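Long-range contacts in Lys-gingipain W83 (Porphyromonas gingivalis, PDB 3M1H), which cleaves proteins after lysine residues as a secreted cysteine protease and may act as a virulence factor, this chain being its K3 cleaved adhesin domain, a calcium-binding module: residues Ala3-Glu8 with Pro71-Pro76; Ser40-Asn45 with Arg136-Trp141; Gly78-Phe83 with Gln143-Leu148. One frame throughout, in Å; residues are numbered along the deposited sequence.

Contact 1 of 3, residues Ala3-Glu8 with Pro71-Pro76. With NA (sodium ion), chain G.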
loop_
_atom_site.group_PDB
_atom_site.type_symbol
_atom_site.label_atom_id
_atom_site.label_comp_id
_atom_site.label_asym_id
_atom_site.label_seq_id
_atom_site.Cartn_x
_atom_site.Cartn_y
_atom_site.Cartn_z
ATOM N N ALA A 3 -16.776 15.551 5.921
ATOM C CA ALA A 3 -16.673 15.748 4.446
ATOM C C ALA A 3 -15.487 14.966 3.897
ATOM O O ALA A 3 -14.358 15.116 4.372
ATOM C CB ALA A 3 -16.508 17.216 4.118
ATOM N N GLU A 4 -15.731 14.151 2.883
ATOM C CA GLU A 4 -14.672 13.331 2.317
ATOM C C GLU A 4 -13.969 14.151 1.275
ATOM O O GLU A 4 -14.601 14.785 0.435
ATOM C CB GLU A 4 -15.216 12.056 1.672
ATOM C CG GLU A 4 -15.870 11.105 2.628
ATOM C CD GLU A 4 -16.253 9.784 1.988
ATOM O OE1 GLU A 4 -16.171 9.640 0.741
ATOM O OE2 GLU A 4 -16.628 8.892 2.771
ATOM N N VAL A 5 -12.651 14.158 1.339
ATOM C CA VAL A 5 -11.837 14.817 0.327
ATOM C C VAL A 5 -11.150 13.820 -0.601
ATOM O O VAL A 5 -10.695 14.213 -1.668
ATOM C CB VAL A 5 -10.770 15.746 0.963
ATOM C CG1 VAL A 5 -11.470 16.819 1.825
ATOM C CG2 VAL A 5 -9.750 14.949 1.770
ATOM N N LEU A 6 -11.100 12.542 -0.207
ATOM C CA LEU A 6 -10.539 11.495 -1.051
ATOM C C LEU A 6 -11.286 10.204 -0.752
ATOM O O LEU A 6 -11.592 9.918 0.382
ATOM C CB LEU A 6 -9.029 11.309 -0.784
ATOM C CG LEU A 6 -8.174 10.582 -1.822
ATOM C CD1 LEU A 6 -8.125 11.391 -3.117
ATOM C CD2 LEU A 6 -6.756 10.299 -1.290
ATOM N N ASN A 7 -11.599 9.436 -1.787
ATOM C CA ASN A 7 -12.267 8.151 -1.630
ATOM C C ASN A 7 -11.911 7.357 -2.864
ATOM O O ASN A 7 -12.479 7.548 -3.943
ATOM C CB ASN A 7 -13.778 8.290 -1.457
ATOM C CG ASN A 7 -14.446 6.952 -1.161
ATOM O OD1 ASN A 7 -14.000 5.910 -1.632
ATOM N ND2 ASN A 7 -15.509 6.980 -0.369
ATOM N N GLU A 8 -10.924 6.486 -2.706
ATOM C CA GLU A 8 -10.374 5.747 -3.825
ATOM C C GLU A 8 -10.517 4.235 -3.647
ATOM O O GLU A 8 -9.966 3.623 -2.691
ATOM C CB GLU A 8 -8.904 6.096 -4.015
ATOM C CG GLU A 8 -8.310 5.478 -5.264
ATOM C CD GLU A 8 -9.190 5.735 -6.486
ATOM O OE1 GLU A 8 -9.516 6.914 -6.725
ATOM O OE2 GLU A 8 -9.531 4.757 -7.173
ATOM N N PRO A 71 -3.051 12.317 -4.435
ATOM C CA PRO A 71 -2.990 13.654 -4.974
ATOM C C PRO A 71 -2.916 14.702 -3.846
ATOM O O PRO A 71 -3.037 14.350 -2.672
ATOM C CB PRO A 71 -4.343 13.788 -5.693
ATOM C CG PRO A 71 -5.033 12.482 -5.600
ATOM C CD PRO A 71 -4.398 11.750 -4.481
ATOM N N GLU A 72 -2.693 15.963 -4.219
ATOM C CA GLU A 72 -2.570 17.037 -3.256
ATOM C C GLU A 72 -3.898 17.229 -2.540
ATOM O O GLU A 72 -4.953 17.257 -3.180
ATOM C CB GLU A 72 -2.124 18.328 -3.942
ATOM C CG GLU A 72 -1.817 19.440 -2.948
ATOM C CD GLU A 72 -1.516 20.778 -3.595
ATOM O OE1 GLU A 72 -1.514 21.782 -2.866
ATOM O OE2 GLU A 72 -1.263 20.828 -4.806
ATOM N N LEU A 73 -3.820 17.345 -1.213
ATOM C CA LEU A 73 -4.953 17.408 -0.305
ATOM C C LEU A 73 -5.027 18.822 0.286
ATOM O O LEU A 73 -3.996 19.505 0.410
ATOM C CB LEU A 73 -4.775 16.389 0.809
ATOM C CG LEU A 73 -4.568 14.909 0.439
ATOM C CD1 LEU A 73 -4.119 14.078 1.645
ATOM C CD2 LEU A 73 -5.817 14.320 -0.185
ATOM N N SER A 74 -6.239 19.252 0.652
ATOM C CA SER A 74 -6.403 20.466 1.442
ATOM C C SER A 74 -7.012 20.070 2.779
ATOM O O SER A 74 -8.191 19.709 2.852
ATOM C CB SER A 74 -7.291 21.479 0.712
ATOM O OG SER A 74 -7.440 22.640 1.536
ATOM N N LEU A 75 -6.198 20.102 3.828
ATOM C CA LEU A 75 -6.609 19.740 5.165
ATOM C C LEU A 75 -6.173 20.826 6.166
ATOM O O LEU A 75 -5.350 20.574 7.075
ATOM C CB LEU A 75 -6.035 18.378 5.551
ATOM C CG LEU A 75 -6.487 17.221 4.646
ATOM C CD1 LEU A 75 -5.664 15.958 4.879
ATOM C CD2 LEU A 75 -7.993 16.952 4.831
ATOM N N PRO A 76 -6.723 22.025 6.002
ATOM C CA PRO A 76 -6.269 23.163 6.805
ATOM C C PRO A 76 -6.459 22.988 8.307
ATOM O O PRO A 76 -5.686 23.566 9.093
ATOM C CB PRO A 76 -7.084 24.327 6.255
ATOM C CG PRO A 76 -8.249 23.745 5.647
ATOM C CD PRO A 76 -7.799 22.420 5.083
HETATM NA NA NA G . -13.949 7.150 -5.758
HETATM O O HOH W 1 -14.278 5.203 -4.176
HETATM O O HOH W 2 -15.894 7.706 -4.418
HETATM O O HOH W 3 -15.298 5.333 -6.667
HETATM O O HOH W 4 -12.490 5.794 -6.529
HETATM O O HOH W 5 -12.405 8.883 -6.530
#

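Contact 2 of 3, residues Ser40-Asn45 with Arg136-Trp141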
loop_
_atom_site.group_PDB
_atom_site.type_symbol
_atom_site.label_atom_id
_atom_site.label_comp_id
_atom_site.label_asym_id
_atom_site.label_seq_id
_atom_site.Cartn_x
_atom_site.Cartn_y
_atom_site.Cartn_z
ATOM N N SER A 40 -5.313 -7.690 -11.241
ATOM C CA SER A 40 -5.400 -7.441 -9.812
ATOM C C SER A 40 -5.717 -8.693 -9.009
ATOM O O SER A 40 -6.481 -9.577 -9.419
ATOM C CB SER A 40 -6.483 -6.414 -9.552
ATOM O OG SER A 40 -6.529 -6.066 -8.178
ATOM N N PHE A 41 -5.105 -8.777 -7.839
ATOM C CA PHE A 41 -5.553 -9.699 -6.812
ATOM C C PHE A 41 -6.962 -9.274 -6.365
ATOM O O PHE A 41 -7.399 -8.153 -6.603
ATOM C CB PHE A 41 -4.588 -9.678 -5.624
ATOM C CG PHE A 41 -3.164 -10.044 -5.961
ATOM C CD1 PHE A 41 -2.881 -11.191 -6.676
ATOM C CD2 PHE A 41 -2.098 -9.247 -5.546
ATOM C CE1 PHE A 41 -1.576 -11.520 -7.006
ATOM C CE2 PHE A 41 -0.818 -9.578 -5.844
ATOM C CZ PHE A 41 -0.552 -10.721 -6.578
ATOM N N ALA A 42 -7.680 -10.185 -5.734
ATOM C CA ALA A 42 -9.047 -9.918 -5.297
ATOM C C ALA A 42 -9.068 -8.744 -4.333
ATOM O O ALA A 42 -8.348 -8.773 -3.340
ATOM C CB ALA A 42 -9.644 -11.152 -4.640
ATOM N N GLY A 43 -9.848 -7.708 -4.662
ATOM C CA GLY A 43 -9.899 -6.498 -3.839
ATOM C C GLY A 43 -10.758 -6.686 -2.607
ATOM O O GLY A 43 -11.294 -7.755 -2.355
ATOM N N HIS A 44 -10.884 -5.642 -1.809
ATOM C CA HIS A 44 -11.677 -5.694 -0.617
ATOM C C HIS A 44 -13.133 -5.532 -1.069
ATOM O O HIS A 44 -13.543 -4.445 -1.531
ATOM C CB HIS A 44 -11.249 -4.573 0.335
ATOM C CG HIS A 44 -12.126 -4.461 1.540
ATOM N ND1 HIS A 44 -12.818 -3.316 1.853
ATOM C CD2 HIS A 44 -12.445 -5.373 2.484
ATOM C CE1 HIS A 44 -13.534 -3.529 2.946
ATOM N NE2 HIS A 44 -13.315 -4.762 3.360
ATOM N N ASN A 45 -13.883 -6.628 -0.934
ATOM C CA ASN A 45 -15.286 -6.678 -1.381
ATOM C C ASN A 45 -15.440 -6.004 -2.739
ATOM O O ASN A 45 -16.393 -5.268 -2.985
ATOM C CB ASN A 45 -16.214 -5.981 -0.372
ATOM C CG ASN A 45 -16.264 -6.669 0.968
ATOM O OD1 ASN A 45 -16.148 -7.887 1.050
ATOM N ND2 ASN A 45 -16.440 -5.887 2.023
ATOM N N ARG A 136 -2.912 -20.264 -1.960
ATOM C CA ARG A 136 -3.956 -20.637 -1.000
ATOM C C ARG A 136 -4.796 -19.423 -0.697
ATOM O O ARG A 136 -5.236 -18.744 -1.614
ATOM C CB ARG A 136 -3.358 -21.266 0.273
ATOM C CG ARG A 136 -2.456 -22.458 0.029
ATOM C CD ARG A 136 -1.862 -22.908 1.357
ATOM N NE ARG A 136 -0.980 -24.048 1.194
ATOM C CZ ARG A 136 0.296 -23.979 0.844
ATOM N NH1 ARG A 136 0.876 -22.803 0.604
ATOM N NH2 ARG A 136 1.005 -25.099 0.742
ATOM N N ALA A 137 -5.017 -19.124 0.580
ATOM C CA ALA A 137 -5.954 -18.071 0.914
ATOM C C ALA A 137 -5.260 -16.721 0.994
ATOM O O ALA A 137 -4.079 -16.594 1.353
ATOM C CB ALA A 137 -6.670 -18.385 2.214
ATOM N N GLN A 138 -6.020 -15.702 0.653
ATOM C CA GLN A 138 -5.621 -14.350 0.939
ATOM C C GLN A 138 -5.669 -14.070 2.447
ATOM O O GLN A 138 -6.483 -14.654 3.179
ATOM C CB GLN A 138 -6.587 -13.442 0.147
ATOM C CG GLN A 138 -6.090 -12.130 -0.256
ATOM C CD GLN A 138 -7.155 -11.319 -0.996
ATOM O OE1 GLN A 138 -8.326 -11.301 -0.617
ATOM N NE2 GLN A 138 -6.726 -10.603 -2.027
ATOM N N GLY A 139 -4.831 -13.163 2.915
ATOM C CA GLY A 139 -4.890 -12.714 4.282
ATOM C C GLY A 139 -6.179 -11.952 4.516
ATOM O O GLY A 139 -6.799 -11.443 3.576
ATOM N N THR A 140 -6.537 -11.836 5.786
ATOM C CA THR A 140 -7.676 -11.045 6.197
ATOM C C THR A 140 -7.455 -9.553 5.909
ATOM O O THR A 140 -6.391 -9.005 6.148
ATOM C CB THR A 140 -7.948 -11.200 7.709
ATOM O OG1 THR A 140 -8.071 -12.585 8.035
ATOM C CG2 THR A 140 -9.240 -10.461 8.108
ATOM N N TRP A 141 -8.477 -8.906 5.354
ATOM C CA TRP A 141 -8.496 -7.462 5.224
ATOM C C TRP A 141 -8.773 -6.835 6.575
ATOM O O TRP A 141 -9.776 -7.179 7.235
ATOM C CB TRP A 141 -9.570 -7.001 4.240
ATOM C CG TRP A 141 -9.252 -7.310 2.789
ATOM C CD1 TRP A 141 -9.685 -8.388 2.057
ATOM C CD2 TRP A 141 -8.476 -6.511 1.899
ATOM N NE1 TRP A 141 -9.215 -8.309 0.769
ATOM C CE2 TRP A 141 -8.463 -7.172 0.648
ATOM C CE3 TRP A 141 -7.764 -5.314 2.040
ATOM C CZ2 TRP A 141 -7.773 -6.668 -0.454
ATOM C CZ3 TRP A 141 -7.085 -4.806 0.937
ATOM C CH2 TRP A 141 -7.088 -5.500 -0.282
HETATM O O HOH W 6 -10.571 -10.150 -1.272
#

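Contact 3 of 3, residues Gly78-Phe83 with Gln143-Leu148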
loop_
_atom_site.group_PDB
_atom_site.type_symbol
_atom_site.label_atom_id
_atom_site.label_comp_id
_atom_site.label_asym_id
_atom_site.label_seq_id
_atom_site.Cartn_x
_atom_site.Cartn_y
_atom_site.Cartn_z
ATOM N N GLY A 78 -6.645 19.651 9.555
ATOM C CA GLY A 78 -6.418 18.235 9.708
ATOM C C GLY A 78 -7.548 17.381 9.142
ATOM O O GLY A 78 -8.521 17.847 8.539
ATOM N N GLY A 79 -7.386 16.091 9.350
ATOM C CA GLY A 79 -8.309 15.082 8.849
ATOM C C GLY A 79 -8.020 13.686 9.341
ATOM O O GLY A 79 -7.163 13.456 10.206
ATOM N N THR A 80 -8.769 12.716 8.790
ATOM C CA THR A 80 -8.686 11.319 9.200
ATOM C C THR A 80 -8.600 10.444 7.950
ATOM O O THR A 80 -9.439 10.587 7.033
ATOM C CB THR A 80 -9.892 10.850 10.032
ATOM O OG1 THR A 80 -10.068 11.771 11.125
ATOM C CG2 THR A 80 -9.681 9.392 10.554
ATOM N N LEU A 81 -7.587 9.583 7.957
ATOM C CA LEU A 81 -7.380 8.579 6.926
ATOM C C LEU A 81 -7.887 7.252 7.433
ATOM O O LEU A 81 -7.518 6.827 8.547
ATOM C CB LEU A 81 -5.884 8.451 6.602
ATOM C CG LEU A 81 -5.401 7.255 5.785
ATOM C CD1 LEU A 81 -5.875 7.350 4.353
ATOM C CD2 LEU A 81 -3.857 7.114 5.817
ATOM N N THR A 82 -8.667 6.553 6.604
ATOM C CA THR A 82 -8.912 5.129 6.778
ATOM C C THR A 82 -8.612 4.400 5.488
ATOM O O THR A 82 -8.721 4.957 4.396
ATOM C CB THR A 82 -10.365 4.783 7.203
ATOM O OG1 THR A 82 -11.276 5.213 6.190
ATOM C CG2 THR A 82 -10.745 5.485 8.493
ATOM N N PHE A 83 -8.187 3.162 5.647
ATOM C CA PHE A 83 -7.844 2.311 4.518
ATOM C C PHE A 83 -7.882 0.868 4.951
ATOM O O PHE A 83 -7.868 0.566 6.161
ATOM C CB PHE A 83 -6.483 2.690 3.908
ATOM C CG PHE A 83 -5.294 2.493 4.833
ATOM C CD1 PHE A 83 -4.613 1.298 4.863
ATOM C CD2 PHE A 83 -4.906 3.507 5.695
ATOM C CE1 PHE A 83 -3.514 1.110 5.719
ATOM C CE2 PHE A 83 -3.780 3.322 6.542
ATOM C CZ PHE A 83 -3.125 2.137 6.557
ATOM N N GLN A 143 -9.080 -2.923 8.493
ATOM C CA GLN A 143 -9.142 -1.471 8.357
ATOM C C GLN A 143 -8.253 -0.773 9.373
ATOM O O GLN A 143 -8.246 -1.158 10.562
ATOM C CB GLN A 143 -10.591 -0.944 8.501
ATOM C CG GLN A 143 -10.740 0.461 7.960
ATOM C CD GLN A 143 -12.141 0.995 8.062
ATOM O OE1 GLN A 143 -12.837 0.692 9.029
ATOM N NE2 GLN A 143 -12.565 1.784 7.079
ATOM N N LYS A 144 -7.511 0.224 8.911
ATOM C CA LYS A 144 -6.623 1.048 9.732
ATOM C C LYS A 144 -7.091 2.485 9.709
ATOM O O LYS A 144 -7.690 2.942 8.711
ATOM C CB LYS A 144 -5.171 0.989 9.211
ATOM C CG LYS A 144 -4.596 -0.400 8.999
ATOM C CD LYS A 144 -4.292 -1.059 10.332
ATOM C CE LYS A 144 -4.046 -2.529 10.132
ATOM N NZ LYS A 144 -3.577 -3.164 11.412
ATOM N N THR A 145 -6.852 3.203 10.810
ATOM C CA THR A 145 -7.251 4.591 10.969
ATOM C C THR A 145 -6.054 5.398 11.419
ATOM O O THR A 145 -5.382 5.005 12.383
ATOM C CB THR A 145 -8.422 4.720 11.981
ATOM O OG1 THR A 145 -9.536 3.952 11.505
ATOM C CG2 THR A 145 -8.858 6.157 12.166
ATOM N N VAL A 146 -5.754 6.466 10.684
ATOM C CA VAL A 146 -4.597 7.325 10.973
ATOM C C VAL A 146 -5.040 8.784 11.005
ATOM O O VAL A 146 -5.708 9.270 10.113
ATOM C CB VAL A 146 -3.515 7.152 9.883
ATOM C CG1 VAL A 146 -2.337 8.053 10.164
ATOM C CG2 VAL A 146 -3.091 5.696 9.737
ATOM N N GLN A 147 -4.690 9.514 12.050
ATOM C CA GLN A 147 -5.014 10.920 12.109
ATOM C C GLN A 147 -3.976 11.763 11.374
ATOM O O GLN A 147 -2.782 11.512 11.512
ATOM C CB GLN A 147 -5.144 11.377 13.572
ATOM C CG GLN A 147 -6.131 10.538 14.390
ATOM C CD GLN A 147 -7.558 10.507 13.802
ATOM O OE1 GLN A 147 -7.992 11.439 13.139
ATOM N NE2 GLN A 147 -8.277 9.395 14.045
ATOM N N LEU A 148 -4.450 12.712 10.590
ATOM C CA LEU A 148 -3.616 13.549 9.719
ATOM C C LEU A 148 -3.542 14.981 10.263
ATOM O O LEU A 148 -4.558 15.622 10.485
ATOM C CB LEU A 148 -4.132 13.583 8.270
ATOM C CG LEU A 148 -4.302 12.237 7.562
ATOM C CD1 LEU A 148 -4.934 12.440 6.202
ATOM C CD2 LEU A 148 -2.992 11.425 7.487
HETATM O O HOH W 7 -11.660 3.111 4.469
#

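Contact 1 of 3, residues Ala3-Glu8 with Pro71-Pro76
Leu6 and Val5 rest on Pro71, Leu73 and Leu75 through apolar groups alone, with no hydrogen bond between the two segments. Along Leu6, CB already comes within 4.4 Å of Leu73 CD2. Its CG stands anti to the backbone N (chi1 -162°), and from there the two methyls part. CD1 reaches the proline ring, 4.0 Å from Pro71 CD, with CG of that ring nearly as close. CD2 turns instead to Leu73, where it lies 4.3 Å from CD2. A branched leucine suits the place because one side chain can touch both a puckered proline ring and a leucine methyl, while Trp18 adjoins both Leu6 and Pro71.

Val5 adds a second, more exposed patch. Its side chain crosses that of Leu75 obliquely; CG2, set between the backbone N and the carbonyl carbon, lies 4.1 Å from Leu75 CD2 and brushes Leu73 CD2 as well.

Outside this packing, Asn7 ND2 gives Glu4 OE1 a nearly straight bond of 3.0 Å (170°), on the syn side but 27° out of the carboxylate plane. The backbone O of Asn7 is a ligand of a sodium ion at 2.4 Å, five waters filling the rest of the shell. One of those waters also donates to Asn7 OD1 at 2.7 Å, so the amide is held at both ends.

Val5 and Leu6 both face Ile175 of strand 167-177, which makes a classic beta bulge. Through it the N-terminal strand of this beta jelly roll turns a corner and meets the loop joining strand 65-69 of one sheet to strand 79-87 of the other.

Contact 2 of 3, residues Ser40-Asn45 with Arg136-Trp141
Phe41 meets Gln138 only lightly, its CB 4.3 Å from NE2, while its ring packs edge-to-face with Trp167. Ala42 makes the polar link: its O receives Gln138 NE2 at 2.8 Å, in the carbonyl plane on a lone pair and almost straight (171°). An extended glutamine spans this gap, its NE2 also bonded to Gln88 OE1. The same carbonyl O lies at the edge of the Trp141 ring, near CZ2. Gly43 follows, its O 2.7 Å from a water that also lies 2.6 Å from Gln138 OE1. That water accepts from Trp141 NE1 at 3.1 Å, whose direct bond to Gln138 OE1 is weak. His44 sets CB over the indole face, 3.8 Å from the centroid of the six-membered ring, a CH-pi contact. Tryptophan suits by offering that broad face and an N-H for the water. With CG anti to the backbone N (chi1 174°), the imidazole is carried beside the indole, their planes at 52°. Histidine fits because its ring stacks on Trp84 and ND1 bonds to Asp172 OD2. His44 N is bonded to Asp171 OD2 and His44 O to Ser46 OG, both calcium ligands, so this surface contact of two loops lies in the second shell of a calcium site.

Contact 3 of 3, residues Gly78-Phe83 with Gln143-Leu148
Thr80 and Gln147 lie side by side in a non-hydrogen-bonded pair of two antiparallel strands, and their side chains make the bond that the backbone there does not: Thr80 OG1 donates to Gln147 OE1 at 2.9 Å. The main-chain groups are satisfied at the alternate pairs. Gly79 N gives to Leu148 O at 3.1 Å and Leu148 N returns to Gly79 O at 2.8 Å. Leu81 with Val146 and Phe83 with Lys144 repeat the two-bond pattern. Leu81 O also accepts a CA-H...O contact from Thr145 CA at 3.3 Å.

Farther along the face of Thr80, a water lies 2.7 Å from Thr82 OG1 and accepts from Gln143 NE2 at 3.1 Å. Polar residues suit this face, whereas Leu81, Val146 and Leu148 offer hydrocarbon to the other. There Phe83, its CG between the backbone N and the carbonyl carbon (chi1 64°), takes Lys144 CB over its ring, 3.9 Å from the centroid and toward the rim, and Val146 CG2 at its edge. Lys144 bends away at chi2, and its NZ forms a salt bridge with Glu118. Gly78 has a positive phi, and a CB there would clash with Leu148 O.

Strand 79-87 lies between strand 142-148 and strand 167-177, pairing with both; on the latter side the backbones of Thr80 and Thr82, not bonded to strand 142-148, hydrogen-bond to those of Thr176 and Val174. Leu81 and Phe83 reach across the sandwich to Val99, and Phe83 also to Tyr97, on strand 96-102 of the facing sheet.

From the N terminus, the first strand is met again by the loop at 71-76, so contact 1 closes the opening part of the chain. Before it closes, residues 40-45 have begun contact 2, which waits until 136-141; the two therefore cross, although their nearest atoms stay about 9 Å apart. Contact 3 opens at 78-83, just after contact 1 is complete, and closes at 143-148, just past contact 2, which it also crosses. Contacts 1 and 3 follow in series and touch where Leu75 packs on Leu148. Contact 1 sets the inter-sheet loop against the N-terminal strand, contact 3 pairs two strands of the same sheet, and contact 2 joins loops near the calcium bound by Ser46 and Asp171.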